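Local coordinates for protein UDP-glucose 4-epimerase (Brucella ovis, PDB 4WOK) that probably interconverts UDP-glucose and UDP-galactose by inverting the hydroxyl at C4 of the sugar, with bound NAD as the redox cofactor, at residues A[135-140]-A[296-301]; A[177-182]-A[230-235]; A[257-262]-A[303-308]. The protein carries 2 engineered substitutions. One frame throughout, in Å; residues are numbered along the deposited sequence.

How the contacts relate
Following the chain from its N terminus, 135-140 lies in the loop after strand 121-125, and contact 1 closes a long loop when 296-301 returns to it. Contact 2 nests inside that loop: 177-182 leaves the central parallel sheet and pairs with 230-235. Contact 3 follows contact 2 in series, but 303-308 comes after 296-301, so contacts 1 and 3 cross. Ala301 N to Asp232 OD2 links contacts 1 and 2; Arg177, paired with Val259 and Leu261, links contacts 2 and 3. Contact 1 joins two loops, contact 2 builds a mixed sheet at the nicotinamide, and contact 3 joins an outermost strand of the parallel sheet to helix 304-310.

Contact 1 of 3, residues A[135-140]-A[296-301]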
loop_
_atom_site.group_PDB
_atom_site.type_symbol
_atom_site.label_atom_id
_atom_site.label_comp_id
_atom_site.label_asym_id
_atom_site.label_seq_id
_atom_site.Cartn_x
_atom_site.Cartn_y
_atom_site.Cartn_z
ATOM N N SER A 135 18.306 3.663 11.383
ATOM C CA SER A 135 19.710 3.752 11.757
ATOM C C SER A 135 20.618 3.301 10.621
ATOM O O SER A 135 21.728 3.810 10.463
ATOM C CB SER A 135 19.978 2.914 13.004
ATOM O OG SER A 135 19.156 3.344 14.077
ATOM N N ARG A 136 20.147 2.344 9.831
ATOM C CA ARG A 136 20.929 1.848 8.705
ATOM C C ARG A 136 20.062 1.669 7.465
ATOM O O ARG A 136 18.849 1.494 7.558
ATOM C CB ARG A 136 21.608 0.524 9.066
ATOM N N LEU A 137 20.699 1.712 6.301
ATOM C CA LEU A 137 20.006 1.503 5.041
ATOM C C LEU A 137 20.623 0.335 4.284
ATOM O O LEU A 137 21.845 0.223 4.211
ATOM C CB LEU A 137 20.041 2.772 4.190
ATOM C CG LEU A 137 19.197 3.936 4.708
ATOM C CD1 LEU A 137 19.666 5.240 4.094
ATOM C CD2 LEU A 137 17.717 3.700 4.409
ATOM N N PRO A 138 19.780 -0.539 3.709
ATOM C CA PRO A 138 18.314 -0.458 3.708
ATOM C C PRO A 138 17.698 -0.843 5.052
ATOM O O PRO A 138 18.393 -1.366 5.921
ATOM C CB PRO A 138 17.914 -1.453 2.618
ATOM C CG PRO A 138 19.032 -2.444 2.592
ATOM C CD PRO A 138 20.274 -1.696 2.945
ATOM N N ILE A 139 16.405 -0.579 5.215
ATOM C CA ILE A 139 15.746 -0.777 6.502
ATOM C C ILE A 139 15.289 -2.220 6.683
ATOM O O ILE A 139 14.401 -2.686 5.973
ATOM C CB ILE A 139 14.531 0.161 6.654
ATOM C CG1 ILE A 139 14.929 1.608 6.335
ATOM C CG2 ILE A 139 13.931 0.034 8.048
ATOM C CD1 ILE A 139 13.758 2.572 6.345
ATOM N N GLY A 140 15.903 -2.928 7.628
ATOM C CA GLY A 140 15.518 -4.296 7.925
ATOM C C GLY A 140 14.367 -4.315 8.912
ATOM O O GLY A 140 14.086 -3.307 9.556
ATOM N N PRO A 296 15.031 13.195 5.605
ATOM C CA PRO A 296 15.965 12.138 5.204
ATOM C C PRO A 296 16.287 12.171 3.724
ATOM O O PRO A 296 15.383 12.353 2.910
ATOM C CB PRO A 296 15.216 10.850 5.556
ATOM C CG PRO A 296 14.178 11.259 6.551
ATOM C CD PRO A 296 13.787 12.647 6.169
ATOM N N PRO A 297 17.567 11.988 3.377
ATOM C CA PRO A 297 18.008 11.969 1.983
ATOM C C PRO A 297 17.555 10.705 1.271
ATOM O O PRO A 297 17.321 10.720 0.062
ATOM C CB PRO A 297 19.542 12.009 2.090
ATOM C CG PRO A 297 19.838 12.318 3.539
ATOM C CD PRO A 297 18.687 11.790 4.308
ATOM N N ALA A 298 17.431 9.617 2.022
ATOM C CA ALA A 298 17.133 8.331 1.414
ATOM C C ALA A 298 16.390 7.419 2.373
ATOM O O ALA A 298 16.756 7.286 3.541
ATOM C CB ALA A 298 18.416 7.656 0.927
ATOM N N LEU A 299 15.329 6.810 1.861
ATOM C CA LEU A 299 14.568 5.809 2.599
ATOM C C LEU A 299 14.177 4.678 1.660
ATOM O O LEU A 299 13.529 4.907 0.640
ATOM C CB LEU A 299 13.314 6.423 3.223
ATOM C CG LEU A 299 13.456 7.527 4.270
ATOM C CD1 LEU A 299 12.086 8.119 4.588
ATOM C CD2 LEU A 299 14.116 6.990 5.529
ATOM N N TYR A 300 14.575 3.459 1.995
ATOM C CA TYR A 300 14.137 2.295 1.245
ATOM C C TYR A 300 14.322 1.043 2.095
ATOM O O TYR A 300 15.150 1.006 3.007
ATOM C CB TYR A 300 14.879 2.174 -0.092
ATOM C CG TYR A 300 16.386 2.208 0.012
ATOM C CD1 TYR A 300 17.069 3.417 0.100
ATOM C CD2 TYR A 300 17.129 1.032 0.009
ATOM C CE1 TYR A 300 18.447 3.453 0.196
ATOM C CE2 TYR A 300 18.510 1.059 0.104
ATOM C CZ TYR A 300 19.163 2.273 0.195
ATOM O OH TYR A 300 20.533 2.304 0.285
ATOM N N ALA A 301 13.532 0.023 1.785
ATOM C CA ALA A 301 13.414 -1.154 2.630
ATOM C C ALA A 301 14.295 -2.311 2.173
ATOM O O ALA A 301 14.579 -2.459 0.986
ATOM C CB ALA A 301 11.961 -1.603 2.680
#
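Ile139 and Ala301 form a single beta bridge between two loops of this epimerase of the NAD-dependent epimerase/dehydratase family, their CA atoms 4.5 Å apart. One loop precedes helix 150-169 and the other leads into helix 304-310, so the contact is loop-to-loop pairing and not an extended sheet.

The polar part is a backbone bond. Ile139 N donates to Tyr300 O at 3.0 Å, with an N-H...O angle of 161° and the donor in the carbonyl plane. Asp302, two residues on from Tyr300, also pairs through its backbone with Ile139, while Ala301 N goes to Asp232 OD2, which links this loop to strand 230-235. Tyr300 N, by contrast, is buried here and has no partner in the model.

The apolar part is built round the Tyr300 ring. Its CG stands between the backbone N and the carbonyl carbon (chi1 53°), and the ring beyond it meets Leu137 and Pro138. Pro138, which follows a cis peptide bond, brings CB to 3.6 Å from Tyr300 CE2, approaching the ring obliquely. Leu137 CB lies 4.1 Å from Tyr300 CZ, again obliquely, whereas Leu137 CD2 sits above one face of the ring, displaced toward its rim. Farther out, the other methyl, Leu137 CD1, comes within 4.2 Å of Ala298 CB and 3.6 Å from Ala298 O. Ile139 adds its own side chain to the bonded carbonyl: Ile139 CG1 rests 3.4 Å from Tyr300 O, the same oxygen that its backbone N-H grips.

Contact 2 of 3, residues A[177-182]-A[230-235]; sequences RYFNAS and IRDYIH. With NAD (nicotinamide-adenine-dinucleotide), chain B.
Asn180, Ala181 and Ser182 pair in parallel with Tyr233, Ile234 and His235, as the parallel part of a small mixed sheet that strand 267-268 completes, beside the nicotinamide end of the NAD pocket. The two strand axes approach to 4.6 Å, with their directions 40° apart. Ile234 N donates to Asn180 O at 2.9 Å, nearly straight at hydrogen (174°), and Ser182 N returns a bond to Ile234 O.

Before the regular pairing starts, Asp232 O is held by two N-H groups of Asn180, one from the side chain and one from the backbone. Asn180 ND2 donates to it at 3.0 Å from above the carbonyl plane, while Asn180 N adds a weak bond. The Asn180 side chain runs beside that of Tyr233 and points the same way, the amide 26° from the ring plane. ND2 thus lies over one ring face, displaced toward the rim. One residue earlier, Phe179 CD2 packs 3.4 Å from Asp232 CB, the two side chains crossing at about a right angle. A water accepts from Phe179 N and gives a weak bond to Asp232 OD2, whose stronger partner is Ala301 N.

Residues 178-181 line the nicotinamide. Ala181 N donates to the carboxamide oxygen O7N at 2.9 Å, and Phe179 O stands 3.2 Å from NAD C4N, the hydride-carrying carbon of a nicotinamide. Tyr178 CE2 meets the nicotinamide at 3.4 Å from C5N, and its hydroxyl is bonded to Ser125. Helix 22-33 and Leu239 of helix 236-251 pack against Tyr178 and Ala181, and helix 319-326 reaches Ser182 and His235.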
loop_
_atom_site.group_PDB
_atom_site.type_symbol
_atom_site.label_atom_id
_atom_site.label_comp_id
_atom_site.label_asym_id
_atom_site.label_seq_id
_atom_site.Cartn_x
_atom_site.Cartn_y
_atom_site.Cartn_z
ATOM N N ARG A 177 4.834 -4.556 5.080
ATOM C CA ARG A 177 5.293 -3.178 5.187
ATOM C C ARG A 177 5.938 -2.723 3.877
ATOM O O ARG A 177 6.792 -3.415 3.322
ATOM C CB ARG A 177 6.301 -3.029 6.340
ATOM C CG ARG A 177 5.815 -3.529 7.697
ATOM C CD ARG A 177 6.938 -3.458 8.737
ATOM N NE ARG A 177 6.531 -3.962 10.047
ATOM C CZ ARG A 177 7.361 -4.565 10.901
ATOM N NH1 ARG A 177 8.638 -4.737 10.579
ATOM N NH2 ARG A 177 6.921 -4.991 12.076
ATOM N N TYR A 178 5.529 -1.560 3.382
ATOM C CA TYR A 178 6.152 -1.002 2.184
ATOM C C TYR A 178 5.993 0.504 2.197
ATOM O O TYR A 178 5.217 1.045 2.996
ATOM C CB TYR A 178 5.548 -1.610 0.913
ATOM C CG TYR A 178 4.027 -1.608 0.886
ATOM C CD1 TYR A 178 3.292 -2.609 1.527
ATOM C CD2 TYR A 178 3.334 -0.621 0.200
ATOM C CE1 TYR A 178 1.913 -2.605 1.502
ATOM C CE2 TYR A 178 1.958 -0.614 0.155
ATOM C CZ TYR A 178 1.250 -1.604 0.813
ATOM O OH TYR A 178 -0.128 -1.591 0.776
ATOM N N PHE A 179 6.729 1.183 1.320
ATOM C CA PHE A 179 6.716 2.646 1.301
ATOM C C PHE A 179 5.693 3.249 0.331
ATOM O O PHE A 179 4.691 3.828 0.762
ATOM C CB PHE A 179 8.114 3.180 0.961
ATOM C CG PHE A 179 9.024 3.307 2.157
ATOM C CD1 PHE A 179 8.773 4.265 3.136
ATOM C CD2 PHE A 179 10.124 2.473 2.305
ATOM C CE1 PHE A 179 9.608 4.393 4.237
ATOM C CE2 PHE A 179 10.965 2.595 3.398
ATOM C CZ PHE A 179 10.706 3.559 4.368
ATOM N N ASN A 180 5.963 3.145 -0.968
ATOM C CA ASN A 180 5.134 3.802 -1.971
ATOM C C ASN A 180 4.638 2.870 -3.052
ATOM O O ASN A 180 5.421 2.388 -3.872
ATOM C CB ASN A 180 5.897 4.948 -2.648
ATOM C CG ASN A 180 6.304 6.036 -1.678
ATOM O OD1 ASN A 180 5.457 6.741 -1.129
ATOM N ND2 ASN A 180 7.608 6.199 -1.482
ATOM N N ALA A 181 3.329 2.652 -3.070
ATOM C CA ALA A 181 2.691 1.892 -4.134
ATOM C C ALA A 181 2.676 2.724 -5.401
ATOM O O ALA A 181 2.323 3.891 -5.363
ATOM C CB ALA A 181 1.283 1.518 -3.746
ATOM N N SER A 182 3.020 2.124 -6.528
ATOM C CA SER A 182 3.111 2.878 -7.767
ATOM C C SER A 182 2.750 2.022 -8.979
ATOM O O SER A 182 2.492 0.825 -8.852
ATOM C CB SER A 182 4.520 3.452 -7.924
ATOM O OG SER A 182 5.489 2.417 -7.893
ATOM N N ILE A 230 15.790 10.483 -2.142
ATOM C CA ILE A 230 15.602 9.132 -2.625
ATOM C C ILE A 230 14.541 8.431 -1.775
ATOM O O ILE A 230 14.580 8.489 -0.546
ATOM C CB ILE A 230 16.927 8.344 -2.584
ATOM C CG1 ILE A 230 17.939 8.958 -3.558
ATOM C CG2 ILE A 230 16.692 6.879 -2.891
ATOM C CD1 ILE A 230 19.298 8.294 -3.520
ATOM N N ARG A 231 13.576 7.804 -2.434
ATOM C CA ARG A 231 12.507 7.095 -1.717
ATOM C C ARG A 231 12.266 5.747 -2.381
ATOM O O ARG A 231 12.923 5.409 -3.375
ATOM C CB ARG A 231 11.230 7.940 -1.683
ATOM C CG ARG A 231 11.378 9.283 -0.957
ATOM C CD ARG A 231 11.442 9.079 0.551
ATOM N NE ARG A 231 11.534 10.328 1.310
ATOM C CZ ARG A 231 12.676 10.857 1.742
ATOM N NH1 ARG A 231 13.827 10.259 1.471
ATOM N NH2 ARG A 231 12.669 11.988 2.440
ATOM N N ASP A 232 11.310 4.990 -1.851
ATOM C CA ASP A 232 11.170 3.577 -2.182
ATOM C C ASP A 232 9.860 3.320 -2.905
ATOM O O ASP A 232 8.787 3.581 -2.354
ATOM C CB ASP A 232 11.242 2.751 -0.902
ATOM C CG ASP A 232 11.483 1.286 -1.158
ATOM O OD1 ASP A 232 11.489 0.860 -2.332
ATOM O OD2 ASP A 232 11.672 0.558 -0.168
ATOM N N TYR A 233 9.937 2.811 -4.128
ATOM C CA TYR A 233 8.728 2.606 -4.924
ATOM C C TYR A 233 8.545 1.152 -5.333
ATOM O O TYR A 233 9.471 0.514 -5.817
ATOM C CB TYR A 233 8.755 3.499 -6.167
ATOM C CG TYR A 233 8.899 4.962 -5.808
ATOM C CD1 TYR A 233 10.155 5.535 -5.641
ATOM C CD2 TYR A 233 7.781 5.759 -5.597
ATOM C CE1 TYR A 233 10.292 6.866 -5.290
ATOM C CE2 TYR A 233 7.910 7.091 -5.242
ATOM C CZ TYR A 233 9.168 7.636 -5.090
ATOM O OH TYR A 233 9.303 8.958 -4.729
ATOM N N ILE A 234 7.340 0.635 -5.140
ATOM C CA ILE A 234 7.046 -0.734 -5.541
ATOM C C ILE A 234 5.772 -0.765 -6.382
ATOM O O ILE A 234 4.777 -0.109 -6.060
ATOM C CB ILE A 234 6.921 -1.678 -4.309
ATOM C CG1 ILE A 234 6.510 -3.089 -4.741
ATOM C CG2 ILE A 234 5.934 -1.136 -3.281
ATOM C CD1 ILE A 234 6.694 -4.138 -3.644
ATOM N N HIS A 235 5.817 -1.517 -7.474
ATOM C CA HIS A 235 4.689 -1.627 -8.382
ATOM C C HIS A 235 3.501 -2.308 -7.711
ATOM O O HIS A 235 3.658 -3.318 -7.019
ATOM C CB HIS A 235 5.103 -2.398 -9.635
ATOM C CG HIS A 235 4.163 -2.225 -10.784
ATOM N ND1 HIS A 235 2.913 -2.801 -10.816
ATOM C CD2 HIS A 235 4.288 -1.528 -11.940
ATOM C CE1 HIS A 235 2.311 -2.478 -11.946
ATOM N NE2 HIS A 235 3.124 -1.707 -12.648
HETATM P PA NAD B . -7.092 3.624 -1.349
HETATM O O1A NAD B . -7.713 4.727 -0.512
HETATM O O2A NAD B . -7.160 3.567 -2.847
HETATM O O5B NAD B . -7.934 2.193 -0.852
HETATM C C5B NAD B . -8.466 2.340 0.446
HETATM C C4B NAD B . -9.809 1.566 0.400
HETATM O O4B NAD B . -10.323 1.380 1.725
HETATM C C3B NAD B . -10.747 2.507 -0.365
HETATM O O3B NAD B . -11.421 1.739 -1.330
HETATM C C2B NAD B . -11.697 3.012 0.750
HETATM O O2B NAD B . -12.952 3.258 0.250
HETATM C C1B NAD B . -11.711 1.770 1.714
HETATM N N9A NAD B . -11.980 2.153 3.113
HETATM C C8A NAD B . -11.364 3.155 3.895
HETATM N N7A NAD B . -11.843 3.200 5.143
HETATM C C5A NAD B . -12.813 2.190 5.171
HETATM C C6A NAD B . -13.677 1.745 6.195
HETATM N N6A NAD B . -13.657 2.345 7.432
HETATM N N1A NAD B . -14.531 0.722 5.955
HETATM C C2A NAD B . -14.521 0.163 4.702
HETATM N N3A NAD B . -13.757 0.493 3.621
HETATM C C4A NAD B . -12.903 1.521 3.917
HETATM O O3 NAD B . -5.650 3.562 -0.641
HETATM P PN NAD B . -4.596 2.483 -1.220
HETATM O O1N NAD B . -5.089 1.363 -2.091
HETATM O O2N NAD B . -3.368 3.291 -1.457
HETATM O O5D NAD B . -3.894 1.687 0.144
HETATM C C5D NAD B . -4.786 0.972 0.845
HETATM C C4D NAD B . -3.973 0.251 1.920
HETATM O O4D NAD B . -2.539 0.265 1.530
HETATM C C3D NAD B . -4.051 1.045 3.239
HETATM O O3D NAD B . -3.963 0.097 4.255
HETATM C C2D NAD B . -2.770 1.883 3.162
HETATM O O2D NAD B . -2.247 2.245 4.377
HETATM C C1D NAD B . -1.839 0.775 2.617
HETATM N N1N NAD B . -0.537 1.443 2.108
HETATM C C2N NAD B . -0.608 2.162 0.918
HETATM C C3N NAD B . 0.575 2.780 0.436
HETATM C C7N NAD B . 0.512 3.564 -0.849
HETATM O O7N NAD B . 1.531 4.084 -1.312
HETATM N N7N NAD B . -0.706 3.683 -1.490
HETATM C C4N NAD B . 1.759 2.659 1.167
HETATM C C5N NAD B . 1.793 1.933 2.358
HETATM C C6N NAD B . 0.624 1.322 2.831
HETATM O O HOH W 1 8.682 -0.168 0.072
#

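Contact 3 of 3, residues A[257-262]-A[303-308]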
loop_
_atom_site.group_PDB
_atom_site.type_symbol
_atom_site.label_atom_id
_atom_site.label_comp_id
_atom_site.label_asym_id
_atom_site.label_seq_id
_atom_site.Cartn_x
_atom_site.Cartn_y
_atom_site.Cartn_z
ATOM N N LEU A 257 3.988 -13.491 10.382
ATOM C CA LEU A 257 5.107 -12.794 9.753
ATOM C C LEU A 257 4.884 -11.294 9.746
ATOM O O LEU A 257 3.744 -10.827 9.703
ATOM C CB LEU A 257 5.304 -13.255 8.309
ATOM C CG LEU A 257 5.802 -14.647 7.955
ATOM C CD1 LEU A 257 5.810 -14.793 6.436
ATOM C CD2 LEU A 257 7.193 -14.883 8.536
ATOM N N ALA A 258 5.980 -10.548 9.786
ATOM C CA ALA A 258 5.971 -9.137 9.425
ATOM C C ALA A 258 7.188 -8.894 8.544
ATOM O O ALA A 258 8.327 -8.987 9.013
ATOM C CB ALA A 258 5.991 -8.247 10.661
ATOM N N VAL A 259 6.954 -8.626 7.259
ATOM C CA VAL A 259 8.052 -8.444 6.315
ATOM C C VAL A 259 7.907 -7.185 5.452
ATOM O O VAL A 259 6.799 -6.726 5.184
ATOM C CB VAL A 259 8.202 -9.672 5.381
ATOM C CG1 VAL A 259 8.441 -10.947 6.195
ATOM C CG2 VAL A 259 6.987 -9.830 4.494
ATOM N N ASN A 260 9.053 -6.646 5.033
ATOM C CA ASN A 260 9.134 -5.543 4.089
ATOM C C ASN A 260 8.889 -5.986 2.652
ATOM O O ASN A 260 9.283 -7.085 2.261
ATOM C CB ASN A 260 10.512 -4.885 4.152
ATOM C CG ASN A 260 10.797 -4.219 5.481
ATOM O OD1 ASN A 260 9.884 -3.832 6.209
ATOM N ND2 ASN A 260 12.086 -4.064 5.794
ATOM N N LEU A 261 8.265 -5.115 1.865
ATOM C CA LEU A 261 8.106 -5.327 0.430
ATOM C C LEU A 261 8.789 -4.201 -0.333
ATOM O O LEU A 261 8.599 -3.029 -0.018
ATOM C CB LEU A 261 6.628 -5.391 0.045
ATOM C CG LEU A 261 5.778 -6.465 0.725
ATOM C CD1 LEU A 261 4.337 -6.361 0.263
ATOM C CD2 LEU A 261 6.343 -7.845 0.444
ATOM N N GLY A 262 9.590 -4.563 -1.332
ATOM C CA GLY A 262 10.270 -3.587 -2.156
ATOM C C GLY A 262 11.345 -4.200 -3.038
ATOM O O GLY A 262 11.520 -5.416 -3.074
ATOM N N PRO A 303 14.432 -6.044 1.375
ATOM C CA PRO A 303 13.442 -7.042 0.960
ATOM C C PRO A 303 13.865 -8.499 1.178
ATOM O O PRO A 303 13.175 -9.400 0.692
ATOM C CB PRO A 303 13.299 -6.761 -0.531
ATOM C CG PRO A 303 14.697 -6.382 -0.938
ATOM C CD PRO A 303 15.305 -5.653 0.252
ATOM N N ALA A 304 14.971 -8.722 1.881
ATOM C CA ALA A 304 15.535 -10.069 2.003
ATOM C C ALA A 304 14.630 -11.031 2.773
ATOM O O ALA A 304 14.491 -12.183 2.381
ATOM C CB ALA A 304 16.907 -10.007 2.659
ATOM N N LEU A 305 14.012 -10.559 3.854
ATOM C CA LEU A 305 13.190 -11.434 4.682
ATOM C C LEU A 305 11.966 -11.946 3.924
ATOM O O LEU A 305 11.602 -13.112 4.039
ATOM C CB LEU A 305 12.749 -10.726 5.960
ATOM C CG LEU A 305 12.098 -11.673 6.971
ATOM C CD1 LEU A 305 13.063 -12.813 7.355
ATOM C CD2 LEU A 305 11.601 -10.922 8.214
ATOM N N ALA A 306 11.335 -11.074 3.147
ATOM C CA ALA A 306 10.212 -11.476 2.310
ATOM C C ALA A 306 10.629 -12.532 1.283
ATOM O O ALA A 306 9.866 -13.454 0.994
ATOM C CB ALA A 306 9.611 -10.263 1.606
ATOM N N ALA A 307 11.830 -12.390 0.725
ATOM C CA ALA A 307 12.362 -13.394 -0.198
ATOM C C ALA A 307 12.501 -14.741 0.502
ATOM O O ALA A 307 12.107 -15.775 -0.034
ATOM C CB ALA A 307 13.707 -12.953 -0.769
ATOM N N GLU A 308 13.040 -14.719 1.715
ATOM C CA GLU A 308 13.226 -15.942 2.476
ATOM C C GLU A 308 11.908 -16.589 2.894
ATOM O O GLU A 308 11.712 -17.787 2.705
ATOM C CB GLU A 308 14.074 -15.673 3.720
ATOM C CG GLU A 308 14.177 -16.883 4.644
ATOM C CD GLU A 308 14.997 -16.617 5.894
ATOM O OE1 GLU A 308 15.384 -15.452 6.123
ATOM O OE2 GLU A 308 15.251 -17.579 6.650
HETATM O O HOH W 2 11.558 -8.338 3.325
#
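Val259 and Ala306 bring strand 257-260 and helix 304-308 together, with CA atoms 5.5 Å apart. The strand and helix axes approach to 6.7 Å, and their N-to-C directions differ by 127°, so the helix runs obliquely across the strand, partly opposed to it in direction. Direct backbone pairing between them is absent. Instead a water bridges the segments, accepting from Ala306 N at 2.8 Å and lying equally close to Asn260 O, to which it appears to donate.

Among the side chains, Ala306 is the centre. Its CB touches Asn260 O at 3.3 Å and Val259 CG2 at 3.9 Å, and Leu261 CD2 approaches the same methyl more loosely. The short side chain of Ala306 is consistent with this close approach of helix to strand. Val259 divides its branches between two helix residues: CG2 goes to Ala306, whereas CG1, anti to the carbonyl carbon (chi1 -58°), meets Leu305 CD2 at 3.8 Å. The Val259 and Leu305 side chains cross at about a right angle, and Leu305 CD2 also rests near Ala258 O. At the start of the helix, the ring of Pro303, in the N-cap position, brings CB to 3.4 Å from Gly262 O.

Asn260 OD1 is bonded to Tyr131 OH, outside both segments. Along one edge, strand 257-260 pairs with strand 172-177, while the helix lies over its Val259 side. It is one of the two outermost strands of the seven-stranded parallel sheet, and the helix packed across it is consistent with the way C-terminal segments join the Rossmann-type domain in extended short-chain dehydrogenase/reductases.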